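Local coordinates for protein polyhedrin (Antheraea mylitta cypovirus 4, PDB 5A9C) that is the polyhedrin that probably builds the crystalline occlusion bodies (polyhedra) in which cypovirus particles are embedded and protected, at residues F43-Y46 / R50-A53; N183-V188 / I197-Q202; R96-A99 / L105-T108; F54-V57 / Y61-V64; A30-D35 / A129-R134. All blocks are in the same frame, centred on the assembly; numbering follows the deposited sequence.

Interaction 1: F43-Y46 / R50-A53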
# COMPACT_ATOMS: atom_id res chain seq x y z
N PHE A 43 8.37 -14.69 10.67
CA PHE A 43 8.10 -15.14 12.03
C PHE A 43 8.99 -14.38 13.00
O PHE A 43 10.21 -14.56 12.98
CB PHE A 43 8.41 -16.63 12.18
CG PHE A 43 7.52 -17.53 11.38
CD1 PHE A 43 6.27 -17.91 11.87
CD2 PHE A 43 7.94 -18.05 10.16
CE1 PHE A 43 5.46 -18.76 11.15
CE2 PHE A 43 7.13 -18.89 9.44
CZ PHE A 43 5.89 -19.25 9.93
N ALA A 44 8.40 -13.56 13.86
CA ALA A 44 9.17 -12.83 14.87
C ALA A 44 9.24 -13.63 16.17
O ALA A 44 8.22 -14.08 16.68
CB ALA A 44 8.55 -11.46 15.12
N GLN A 45 10.45 -13.80 16.69
CA GLN A 45 10.67 -14.54 17.93
C GLN A 45 10.97 -13.59 19.09
O GLN A 45 11.85 -12.74 18.98
CB GLN A 45 11.83 -15.53 17.77
CG GLN A 45 12.25 -16.20 19.07
CD GLN A 45 13.59 -16.88 18.98
OE1 GLN A 45 14.41 -16.54 18.12
NE2 GLN A 45 13.83 -17.84 19.86
N TYR A 46 10.25 -13.76 20.19
CA TYR A 46 10.44 -12.90 21.36
C TYR A 46 11.03 -13.68 22.52
O TYR A 46 10.85 -14.90 22.61
CB TYR A 46 9.12 -12.24 21.76
CG TYR A 46 8.49 -11.44 20.64
CD1 TYR A 46 8.87 -10.13 20.40
CD2 TYR A 46 7.54 -12.01 19.81
CE1 TYR A 46 8.31 -9.40 19.37
CE2 TYR A 46 6.97 -11.29 18.78
CZ TYR A 46 7.36 -9.99 18.56
OH TYR A 46 6.80 -9.27 17.53
N ARG A 50 7.15 -16.42 22.96
CA ARG A 50 6.04 -16.19 22.04
C ARG A 50 6.57 -15.78 20.67
O ARG A 50 7.72 -15.34 20.54
CB ARG A 50 5.12 -15.09 22.58
CG ARG A 50 4.60 -15.35 23.98
CD ARG A 50 3.60 -14.29 24.40
NE ARG A 50 2.38 -14.89 24.93
CZ ARG A 50 1.29 -15.14 24.21
NH1 ARG A 50 1.26 -14.82 22.92
NH2 ARG A 50 0.23 -15.70 24.78
N TYR A 51 5.73 -15.92 19.65
CA TYR A 51 6.06 -15.53 18.29
C TYR A 51 4.94 -14.70 17.70
O TYR A 51 3.78 -14.82 18.11
CB TYR A 51 6.26 -16.76 17.40
CG TYR A 51 7.57 -17.50 17.58
CD1 TYR A 51 7.79 -18.29 18.71
CD2 TYR A 51 8.57 -17.43 16.62
CE1 TYR A 51 8.98 -18.98 18.87
CE2 TYR A 51 9.77 -18.12 16.78
CZ TYR A 51 9.97 -18.89 17.91
OH TYR A 51 11.15 -19.57 18.07
N LYS A 52 5.28 -13.85 16.73
CA LYS A 52 4.26 -13.17 15.93
C LYS A 52 4.59 -13.35 14.46
O LYS A 52 5.73 -13.14 14.04
CB LYS A 52 4.16 -11.69 16.29
CG LYS A 52 3.03 -10.98 15.56
CD LYS A 52 2.56 -9.73 16.29
CE LYS A 52 3.61 -8.64 16.29
NZ LYS A 52 3.13 -7.42 17.02
N ALA A 53 3.60 -13.74 13.68
CA ALA A 53 3.81 -14.02 12.27
C ALA A 53 3.15 -12.98 11.37
O ALA A 53 1.99 -12.61 11.58
CB ALA A 53 3.31 -15.41 11.92

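Interaction 2: N183-V188 / I197-Q202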
# COMPACT_ATOMS: atom_id res chain seq x y z
N ASN A 183 1.42 -18.49 21.11
CA ASN A 183 1.86 -18.58 22.51
C ASN A 183 3.21 -19.28 22.66
O ASN A 183 4.02 -18.89 23.49
CB ASN A 183 0.80 -19.29 23.36
CG ASN A 183 -0.52 -18.55 23.39
OD1 ASN A 183 -0.56 -17.32 23.28
ND2 ASN A 183 -1.61 -19.29 23.55
N THR A 184 3.43 -20.30 21.84
CA THR A 184 4.63 -21.13 21.96
C THR A 184 5.15 -21.51 20.58
O THR A 184 4.43 -21.38 19.59
CB THR A 184 4.35 -22.43 22.73
OG1 THR A 184 3.46 -23.25 21.96
CG2 THR A 184 3.71 -22.12 24.08
N GLU A 185 6.39 -21.99 20.50
CA GLU A 185 6.92 -22.42 19.21
C GLU A 185 6.14 -23.60 18.64
O GLU A 185 5.99 -23.73 17.43
CB GLU A 185 8.41 -22.77 19.28
CG GLU A 185 9.05 -22.79 17.89
CD GLU A 185 10.44 -23.40 17.85
OE1 GLU A 185 10.86 -24.04 18.83
OE2 GLU A 185 11.11 -23.23 16.81
N SER A 186 5.66 -24.48 19.52
CA SER A 186 4.90 -25.64 19.06
C SER A 186 3.72 -25.20 18.20
O SER A 186 3.39 -25.84 17.20
CB SER A 186 4.44 -26.50 20.24
OG SER A 186 3.60 -25.76 21.12
N ASP A 187 3.08 -24.10 18.59
CA ASP A 187 1.98 -23.55 17.82
C ASP A 187 2.45 -23.04 16.45
O ASP A 187 1.78 -23.24 15.44
CB ASP A 187 1.30 -22.41 18.58
CG ASP A 187 0.59 -22.89 19.84
OD1 ASP A 187 0.10 -24.04 19.84
OD2 ASP A 187 0.52 -22.12 20.82
N VAL A 188 3.61 -22.39 16.44
CA VAL A 188 4.19 -21.92 15.19
C VAL A 188 4.47 -23.11 14.28
O VAL A 188 4.13 -23.10 13.10
CB VAL A 188 5.51 -21.17 15.42
CG1 VAL A 188 6.13 -20.78 14.09
CG2 VAL A 188 5.27 -19.94 16.28
N ILE A 197 4.37 -24.44 4.62
CA ILE A 197 5.39 -23.40 4.44
C ILE A 197 6.66 -23.75 5.22
O ILE A 197 6.60 -24.40 6.26
CB ILE A 197 4.89 -22.02 4.90
CG1 ILE A 197 4.38 -22.09 6.34
CG2 ILE A 197 3.82 -21.48 3.94
CD1 ILE A 197 3.92 -20.76 6.90
N ALA A 198 7.80 -23.31 4.71
CA ALA A 198 9.07 -23.59 5.37
C ALA A 198 9.13 -22.94 6.75
O ALA A 198 8.66 -21.82 6.94
CB ALA A 198 10.23 -23.10 4.52
N TYR A 199 9.70 -23.66 7.71
CA TYR A 199 10.01 -23.10 9.02
C TYR A 199 11.24 -23.78 9.60
O TYR A 199 11.47 -24.96 9.36
CB TYR A 199 8.82 -23.23 9.98
CG TYR A 199 9.13 -22.72 11.37
CD1 TYR A 199 9.26 -21.35 11.62
CD2 TYR A 199 9.30 -23.59 12.43
CE1 TYR A 199 9.55 -20.88 12.89
CE2 TYR A 199 9.60 -23.13 13.70
CZ TYR A 199 9.72 -21.78 13.93
OH TYR A 199 10.02 -21.33 15.20
N ILE A 200 12.04 -23.02 10.34
CA ILE A 200 13.24 -23.54 10.97
C ILE A 200 13.05 -23.45 12.48
O ILE A 200 12.90 -22.36 13.03
CB ILE A 200 14.48 -22.70 10.59
CG1 ILE A 200 14.53 -22.52 9.07
CG2 ILE A 200 15.76 -23.34 11.12
CD1 ILE A 200 15.64 -21.60 8.61
N ASP A 201 13.05 -24.60 13.15
CA ASP A 201 12.80 -24.61 14.59
C ASP A 201 14.01 -24.09 15.37
O ASP A 201 15.06 -23.81 14.79
CB ASP A 201 12.32 -25.98 15.10
CG ASP A 201 13.43 -27.01 15.23
OD1 ASP A 201 14.63 -26.65 15.16
OD2 ASP A 201 13.10 -28.20 15.43
N GLN A 202 13.86 -23.97 16.68
CA GLN A 202 14.89 -23.33 17.51
C GLN A 202 16.21 -24.10 17.57
O GLN A 202 17.22 -23.56 18.01
CB GLN A 202 14.34 -23.04 18.91
CG GLN A 202 13.25 -21.98 18.91
CD GLN A 202 12.62 -21.76 20.27
OE1 GLN A 202 13.07 -22.32 21.28
NE2 GLN A 202 11.58 -20.94 20.32

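Interaction 3: R96-A99 / L105-T108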
# COMPACT_ATOMS: atom_id res chain seq x y z
N ARG A 96 15.30 -11.51 -1.42
CA ARG A 96 16.22 -10.87 -0.49
C ARG A 96 15.57 -10.34 0.78
O ARG A 96 14.36 -10.12 0.84
CB ARG A 96 16.96 -9.73 -1.19
CG ARG A 96 16.06 -8.56 -1.52
CD ARG A 96 16.73 -7.59 -2.48
NE ARG A 96 16.86 -8.15 -3.82
CZ ARG A 96 17.29 -7.47 -4.87
NH1 ARG A 96 17.65 -6.20 -4.74
NH2 ARG A 96 17.37 -8.05 -6.06
N VAL A 97 16.40 -10.13 1.80
CA VAL A 97 15.98 -9.59 3.08
C VAL A 97 17.10 -8.69 3.58
O VAL A 97 18.27 -8.92 3.29
CB VAL A 97 15.76 -10.72 4.12
CG1 VAL A 97 15.35 -10.14 5.47
CG2 VAL A 97 14.73 -11.72 3.64
N GLU A 98 16.74 -7.65 4.32
CA GLU A 98 17.75 -6.91 5.06
C GLU A 98 17.15 -6.28 6.31
O GLU A 98 15.97 -5.94 6.34
CB GLU A 98 18.46 -5.88 4.18
CG GLU A 98 17.70 -4.60 3.93
CD GLU A 98 18.47 -3.63 3.05
OE1 GLU A 98 19.55 -4.02 2.55
OE2 GLU A 98 18.00 -2.49 2.85
N ALA A 99 17.97 -6.16 7.34
CA ALA A 99 17.58 -5.48 8.57
C ALA A 99 18.09 -4.05 8.50
O ALA A 99 19.30 -3.81 8.54
CB ALA A 99 18.14 -6.19 9.78
N LEU A 105 16.45 2.64 6.83
CA LEU A 105 17.64 2.99 6.06
C LEU A 105 18.75 1.96 6.23
O LEU A 105 18.96 1.43 7.32
CB LEU A 105 18.14 4.37 6.47
CG LEU A 105 17.27 5.57 6.10
CD1 LEU A 105 17.77 6.83 6.79
CD2 LEU A 105 17.24 5.75 4.59
N ASN A 106 19.48 1.68 5.14
CA ASN A 106 20.63 0.79 5.21
C ASN A 106 21.95 1.56 5.29
O ASN A 106 23.03 0.98 5.23
CB ASN A 106 20.64 -0.22 4.05
CG ASN A 106 20.43 0.43 2.70
OD1 ASN A 106 20.99 1.49 2.41
ND2 ASN A 106 19.63 -0.22 1.85
N ASN A 107 21.83 2.88 5.42
CA ASN A 107 22.94 3.74 5.81
C ASN A 107 22.37 4.81 6.73
O ASN A 107 21.34 5.41 6.42
CB ASN A 107 23.61 4.38 4.60
CG ASN A 107 24.97 4.98 4.92
OD1 ASN A 107 25.07 5.94 5.68
ND2 ASN A 107 26.02 4.39 4.35
N THR A 108 23.03 5.05 7.86
CA THR A 108 22.53 6.01 8.84
C THR A 108 22.25 7.36 8.17
O THR A 108 21.28 8.04 8.50
CB THR A 108 23.53 6.20 10.00
OG1 THR A 108 23.73 4.94 10.66
CG2 THR A 108 22.99 7.21 11.01

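Interaction 4: F54-V57 / Y61-V64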
# COMPACT_ATOMS: atom_id res chain seq x y z
N PHE A 54 3.90 -12.49 10.40
CA PHE A 54 3.36 -11.65 9.34
C PHE A 54 3.28 -12.49 8.07
O PHE A 54 4.30 -12.75 7.42
CB PHE A 54 4.22 -10.41 9.13
CG PHE A 54 4.36 -9.57 10.37
CD1 PHE A 54 5.33 -9.86 11.32
CD2 PHE A 54 3.50 -8.51 10.61
CE1 PHE A 54 5.45 -9.11 12.46
CE2 PHE A 54 3.62 -7.75 11.76
CZ PHE A 54 4.60 -8.05 12.69
N ASP A 55 2.07 -12.92 7.74
CA ASP A 55 1.83 -13.92 6.70
C ASP A 55 1.25 -13.28 5.44
O ASP A 55 0.12 -12.78 5.46
CB ASP A 55 0.86 -14.97 7.25
CG ASP A 55 0.74 -16.18 6.35
OD1 ASP A 55 1.15 -16.12 5.18
OD2 ASP A 55 0.21 -17.20 6.84
N TYR A 56 2.01 -13.30 4.36
CA TYR A 56 1.60 -12.66 3.11
C TYR A 56 1.36 -13.68 2.01
O TYR A 56 2.22 -14.51 1.72
CB TYR A 56 2.67 -11.66 2.63
CG TYR A 56 3.07 -10.62 3.66
CD1 TYR A 56 4.10 -10.87 4.55
CD2 TYR A 56 2.42 -9.39 3.72
CE1 TYR A 56 4.48 -9.92 5.48
CE2 TYR A 56 2.78 -8.44 4.65
CZ TYR A 56 3.81 -8.71 5.53
OH TYR A 56 4.19 -7.77 6.47
N VAL A 57 0.19 -13.61 1.39
CA VAL A 57 -0.05 -14.36 0.16
C VAL A 57 -0.28 -13.37 -0.98
O VAL A 57 -0.95 -12.35 -0.81
CB VAL A 57 -1.23 -15.35 0.28
CG1 VAL A 57 -0.93 -16.37 1.37
CG2 VAL A 57 -2.53 -14.63 0.57
N TYR A 61 4.29 -10.25 -6.84
CA TYR A 61 5.44 -9.70 -6.12
C TYR A 61 5.04 -9.19 -4.74
O TYR A 61 3.89 -8.83 -4.50
CB TYR A 61 6.11 -8.59 -6.92
CG TYR A 61 5.21 -7.40 -7.18
CD1 TYR A 61 5.14 -6.35 -6.28
CD2 TYR A 61 4.41 -7.35 -8.32
CE1 TYR A 61 4.31 -5.27 -6.51
CE2 TYR A 61 3.58 -6.27 -8.56
CZ TYR A 61 3.53 -5.23 -7.65
OH TYR A 61 2.70 -4.16 -7.89
N LEU A 62 6.01 -9.17 -3.84
CA LEU A 62 5.79 -8.69 -2.49
C LEU A 62 6.92 -7.78 -2.06
O LEU A 62 8.09 -8.15 -2.12
CB LEU A 62 5.68 -9.88 -1.53
CG LEU A 62 5.61 -9.54 -0.04
CD1 LEU A 62 4.29 -8.87 0.31
CD2 LEU A 62 5.82 -10.80 0.80
N LYS A 63 6.56 -6.57 -1.64
CA LYS A 63 7.50 -5.64 -1.03
C LYS A 63 7.06 -5.37 0.41
O LYS A 63 5.97 -4.87 0.64
CB LYS A 63 7.55 -4.32 -1.81
CG LYS A 63 8.01 -4.47 -3.25
CD LYS A 63 7.90 -3.15 -4.00
CE LYS A 63 6.47 -2.63 -3.96
NZ LYS A 63 6.32 -1.35 -4.70
N VAL A 64 7.91 -5.72 1.37
CA VAL A 64 7.55 -5.58 2.77
C VAL A 64 8.49 -4.65 3.52
O VAL A 64 9.70 -4.72 3.36
CB VAL A 64 7.56 -6.95 3.49
CG1 VAL A 64 7.29 -6.76 4.98
CG2 VAL A 64 6.54 -7.88 2.88

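Interaction 5: A30-D35 / A129-R134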
# COMPACT_ATOMS: atom_id res chain seq x y z
N ALA A 30 1.30 -26.92 -9.20
CA ALA A 30 0.33 -25.83 -9.29
C ALA A 30 0.92 -24.45 -8.98
O ALA A 30 0.55 -23.46 -9.62
CB ALA A 30 -0.89 -26.11 -8.41
N PRO A 31 1.83 -24.37 -8.00
CA PRO A 31 2.40 -23.05 -7.68
C PRO A 31 3.23 -22.44 -8.82
O PRO A 31 3.57 -21.26 -8.73
CB PRO A 31 3.30 -23.36 -6.48
CG PRO A 31 2.69 -24.56 -5.85
CD PRO A 31 2.19 -25.38 -7.00
N TYR A 32 3.53 -23.21 -9.86
CA TYR A 32 4.36 -22.70 -10.95
C TYR A 32 3.54 -22.12 -12.10
O TYR A 32 4.09 -21.57 -13.05
CB TYR A 32 5.33 -23.77 -11.46
CG TYR A 32 6.36 -24.18 -10.43
CD1 TYR A 32 7.53 -23.46 -10.27
CD2 TYR A 32 6.15 -25.29 -9.62
CE1 TYR A 32 8.47 -23.83 -9.33
CE2 TYR A 32 7.08 -25.67 -8.68
CZ TYR A 32 8.24 -24.93 -8.54
OH TYR A 32 9.18 -25.31 -7.60
N VAL A 33 2.22 -22.25 -12.01
CA VAL A 33 1.33 -21.61 -12.98
C VAL A 33 1.39 -20.09 -12.81
O VAL A 33 1.58 -19.59 -11.70
CB VAL A 33 -0.12 -22.12 -12.84
CG1 VAL A 33 -1.05 -21.38 -13.79
CG2 VAL A 33 -0.17 -23.62 -13.11
N GLN A 34 1.24 -19.36 -13.91
CA GLN A 34 1.52 -17.92 -13.93
C GLN A 34 0.71 -17.06 -12.95
O GLN A 34 1.20 -16.03 -12.49
CB GLN A 34 1.39 -17.37 -15.36
CG GLN A 34 2.51 -17.83 -16.28
CD GLN A 34 2.28 -17.42 -17.72
OE1 GLN A 34 1.36 -16.66 -18.02
NE2 GLN A 34 3.12 -17.93 -18.61
N ASP A 35 -0.51 -17.47 -12.64
CA ASP A 35 -1.32 -16.71 -11.68
C ASP A 35 -1.41 -17.42 -10.34
O ASP A 35 -2.33 -17.17 -9.56
CB ASP A 35 -2.71 -16.43 -12.24
CG ASP A 35 -3.58 -17.66 -12.29
OD1 ASP A 35 -3.05 -18.76 -12.54
OD2 ASP A 35 -4.81 -17.54 -12.07
N ALA A 129 14.46 -25.53 1.76
CA ALA A 129 13.52 -26.33 2.55
C ALA A 129 12.59 -27.12 1.63
O ALA A 129 11.50 -27.53 2.04
CB ALA A 129 12.72 -25.43 3.48
N GLY A 130 13.04 -27.34 0.40
CA GLY A 130 12.25 -28.02 -0.61
C GLY A 130 12.36 -27.28 -1.92
O GLY A 130 12.92 -26.19 -1.97
N HIS A 131 11.83 -27.86 -3.00
CA HIS A 131 11.92 -27.19 -4.29
C HIS A 131 11.08 -25.91 -4.31
O HIS A 131 11.36 -24.98 -5.06
CB HIS A 131 11.54 -28.14 -5.44
CG HIS A 131 10.10 -28.56 -5.44
ND1 HIS A 131 9.11 -27.84 -6.07
CD2 HIS A 131 9.49 -29.65 -4.91
CE1 HIS A 131 7.95 -28.45 -5.91
NE2 HIS A 131 8.15 -29.55 -5.21
N LEU A 132 10.07 -25.86 -3.45
CA LEU A 132 9.16 -24.73 -3.39
C LEU A 132 9.52 -23.69 -2.33
O LEU A 132 8.93 -22.61 -2.29
CB LEU A 132 7.72 -25.21 -3.14
CG LEU A 132 6.95 -25.76 -4.35
CD1 LEU A 132 5.70 -26.49 -3.89
CD2 LEU A 132 6.61 -24.65 -5.32
N SER A 133 10.48 -24.01 -1.46
CA SER A 133 10.66 -23.20 -0.26
C SER A 133 12.11 -22.88 0.11
O SER A 133 13.00 -23.71 -0.06
CB SER A 133 9.98 -23.89 0.93
OG SER A 133 8.60 -24.06 0.71
N ARG A 134 12.31 -21.67 0.62
CA ARG A 134 13.56 -21.28 1.26
C ARG A 134 13.26 -20.62 2.60
O ARG A 134 12.17 -20.07 2.79
CB ARG A 134 14.35 -20.31 0.38
CG ARG A 134 14.65 -20.80 -1.03
CD ARG A 134 15.63 -21.95 -1.02
NE ARG A 134 16.18 -22.20 -2.34
CZ ARG A 134 15.61 -22.99 -3.26
NH1 ARG A 134 14.47 -23.61 -2.99
NH2 ARG A 134 16.20 -23.15 -4.44

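Interaction 1: F43-Y46 / R50-A53
Tyr-51 lies alongside Gln-45, both side chains leaving the same face of the sheet and pointing the same way. With CG anti to the carbonyl carbon (chi1 -76°), the tyrosine runs out along the glutamine. Tyr-51 CB lies 3.4 Å from Ala-44 O, and CD2 also approaches that oxygen. Tyr-51 CE2 is 3.5 Å from Gln-45 CB, and CZ reaches Gln-45 CG. Gln-45 CA sits over one face of the Tyr-51 ring, 4.1 Å from its centroid, a CH-pi contact, while the Gln-45 amide plane and the ring plane are 11° apart, nearly parallel. Tyr-51 OH is hydrogen-bonded to Gln-202 NE2. The backbones form an antiparallel beta hairpin of strands 38-45 and 51-58, in which Ala-44 and Lys-52 are the hydrogen-bonded pair: Ala-44 N to Lys-52 O is 2.7 Å, and Lys-52 N to Ala-44 O is 2.9 Å. Tyr-46 N still reaches Arg-50 O at 3.0 Å. On the face of Ala-44, the Tyr-46 ring turns its edge to the Lys-52 backbone. Long enough to span this edge, the lysine carries NZ on to the carbonyls of Glu-70 and Leu-72, while Tyr-46 OH bonds Leu-71 O. Compact Ala-53 meets the Phe-43 ring, Phe-43 CD1 to Ala-53 CB, 3.9 Å.

Interaction 2: N183-V188 / I197-Q202
The ring of Tyr-199 carries Val-188 CG1 on one face, offset toward the rim and 3.9 Å from the centroid, in a CH-pi contact; Glu-185 OE2 lies at its edge, near the ring plane. The Glu-185 carboxylate is turned 76° from that ring but only 19° from the amide of Gln-202, against which it stacks as the two side chains run antiparallel, one over the other. Glu-185 OE1 thus comes 3.2 Å from Gln-202 CD, while Gln-202 NE2 is hydrogen-bonded to Tyr-51 OH. Glu-185 OE2 receives the Tyr-199 OH proton on its anti lone pair, away from OE1, at 2.7 Å. The same Glu-185 OE2 receives a weak, strongly bent bond from Gln-202 N at 2.9 Å. Two donors therefore converge on one carboxylate oxygen, which should help to stabilise its negative charge. An extended chain, with CG anti to the backbone N (chi1 -162°), carries the carboxylate from the helix across to the 197-202 segment, a span that suits glutamate. Val-188 suits its place by offering a compact methyl to the aromatic face. Thr-184 is the N-cap residue of helix 185-195, so Glu-185 stands in the first turn. This helix and the short strand 199-200 pack over the face of strands 38-45 and 51-58 that carries Phe-43 and Tyr-51: Tyr-199 meets Phe-43 edge-to-face, and Glu-185 and Val-188 touch Tyr-51.

Interaction 3: R96-A99 / L105-T108
Glu-98 and Asn-106 make this contact through a single bond: Asn-106 ND2 donates to Glu-98 OE2 at 3.0 Å, with a nearly straight N-H...O angle of 166°. The acceptor is approached on its syn side, 15° out of the carboxylate plane, and it lies close to the amide plane of the asparagine. Carboxylate and amide are turned almost perpendicular to each other, at 86°, so they meet through donor and acceptor atoms without stacking. The tight side is that of the glutamate. Its buried carboxylate packs on Trp-116 and has several partners: OE2 also forms a salt bridge with Lys-147, and OE1 accepts from Gly-117 N. A carboxylate suits such a place, and the lysine probably favours its charged form. Glu-98 belongs to strand 96-100, an outer member of the three-stranded antiparallel sheet whose middle strand is 145-151; Asn-106 lies in the long connection that leaves this strand and eventually leads to strand 127-128. The bond joins the start of this connection to the strand it has just left, and the extended Glu-98 chain carries its carboxylate out to the loop. On the looser side Asn-106 is only partly exposed to solvent, yet beyond the bond it approaches the glutamate less closely: Asn-106 CB stands 3.7 Å from Glu-98 OE2, and Asn-106 ND2 is 3.9 Å from Glu-98 OE1. An amide suits this position, since Asn-106 ND2 has two hydrogens to give and also serves Arg-114 O.

Interaction 4: F54-V57 / Y61-V64
Tyr-56 overlaps two branched aliphatic side chains of the 61-64 segment, Leu-62 near its root and Val-64 near its outer end. Val-64 CG2 stands over one face of the Tyr-56 ring, 4.0 Å from the centroid and 15° off the normal, a CH-pi contact offset toward the rim. The nearest ring atoms to that methyl are CE1 and CZ, and Val-64 CG1 extends the overlap to the hydroxyl, 3.6 Å from Tyr-56 OH. Leu-62 approaches nearer the CB end of the tyrosine and at about a right angle to it: Leu-62 CD2 lies 3.7 Å from Tyr-56 CB, and Leu-62 CD1 is 3.9 Å from Tyr-56 CD2. In the leucine, chi1 of 173° carries CG toward the tyrosine, and chi2 of 69° turns both methyls to Tyr-56 CB and CG. Strands 51-58 and 61-66 follow one another in the chain but belong to different sheets, the six-stranded and the three-stranded one, so side chains fill the gap where a hairpin would have paired backbones. Val-40, Val-175 and Pro-177 add further apolar surface around Tyr-56 and Leu-62. Leucine and valine suit the buried side because they have no polar group to satisfy, while tyrosine contributes a broad flat surface in a partly exposed place. Dispersion and the hydrophobic effect, not directed bonds, join the two segments here, so cohesion depends on the fit of methyls to ring.

Interaction 5: A30-D35 / A129-R134
A 3-10 turn at residues 30-32, closed by a 3.2 Å bond from Val-33 N to Ala-30 O, faces a tight turn at 129-133. In that second turn Ala-129 N bonds Ser-133 O. Between them Leu-132 CD2 works as the shared methyl: it meets Pro-31 CB at 3.7 Å and Tyr-32 CE2 at 3.5 Å. The tyrosine stretches past it, CG anti to the carbonyl carbon (chi1 -65°), and brings its hydroxyl to the edge of the His-131 ring. Tyr-32 OH and His-131 ND1 are hydrogen-bonded at 3.0 Å, and each group lies near the ring plane of the other. Proline suits the 3-10 turn, giving a rigid apolar edge to the leucine; tyrosine adds a polar tip that histidine can match on the exposed side. Asp-211 accepts from the backbone N of both His-131 and Leu-132, holding the second turn. Arg-111 and Arg-114 of the second subunit pack on the 30-35 side. The link between helix 15-29 and strand 38-45 thus packs on the beta-hairpin turn between strands 127-128 and 133-139, at the edge of the six-stranded sheet.

From the N terminus, the 30-35 segment opens the longest loop, closed only at 129-134 by interaction 5. Three contacts nest inside it: interaction 1, which closes the 38-45/51-58 hairpin; interaction 4, which begins directly after it on strand 51-58 and bridges to the three-stranded sheet; and interaction 3, which follows at the far edge of that second sheet. Interaction 2 comes in series afterwards, closing the loop around helix 185-195, and none of the loops cross. Although distant in sequence, interaction 2 touches interaction 1 through Tyr-51 and Gln-202, and interaction 5 through Ala-198 against Ala-129 and Ser-133. Interactions 1 and 5 lie on opposite sides of the chain's centre.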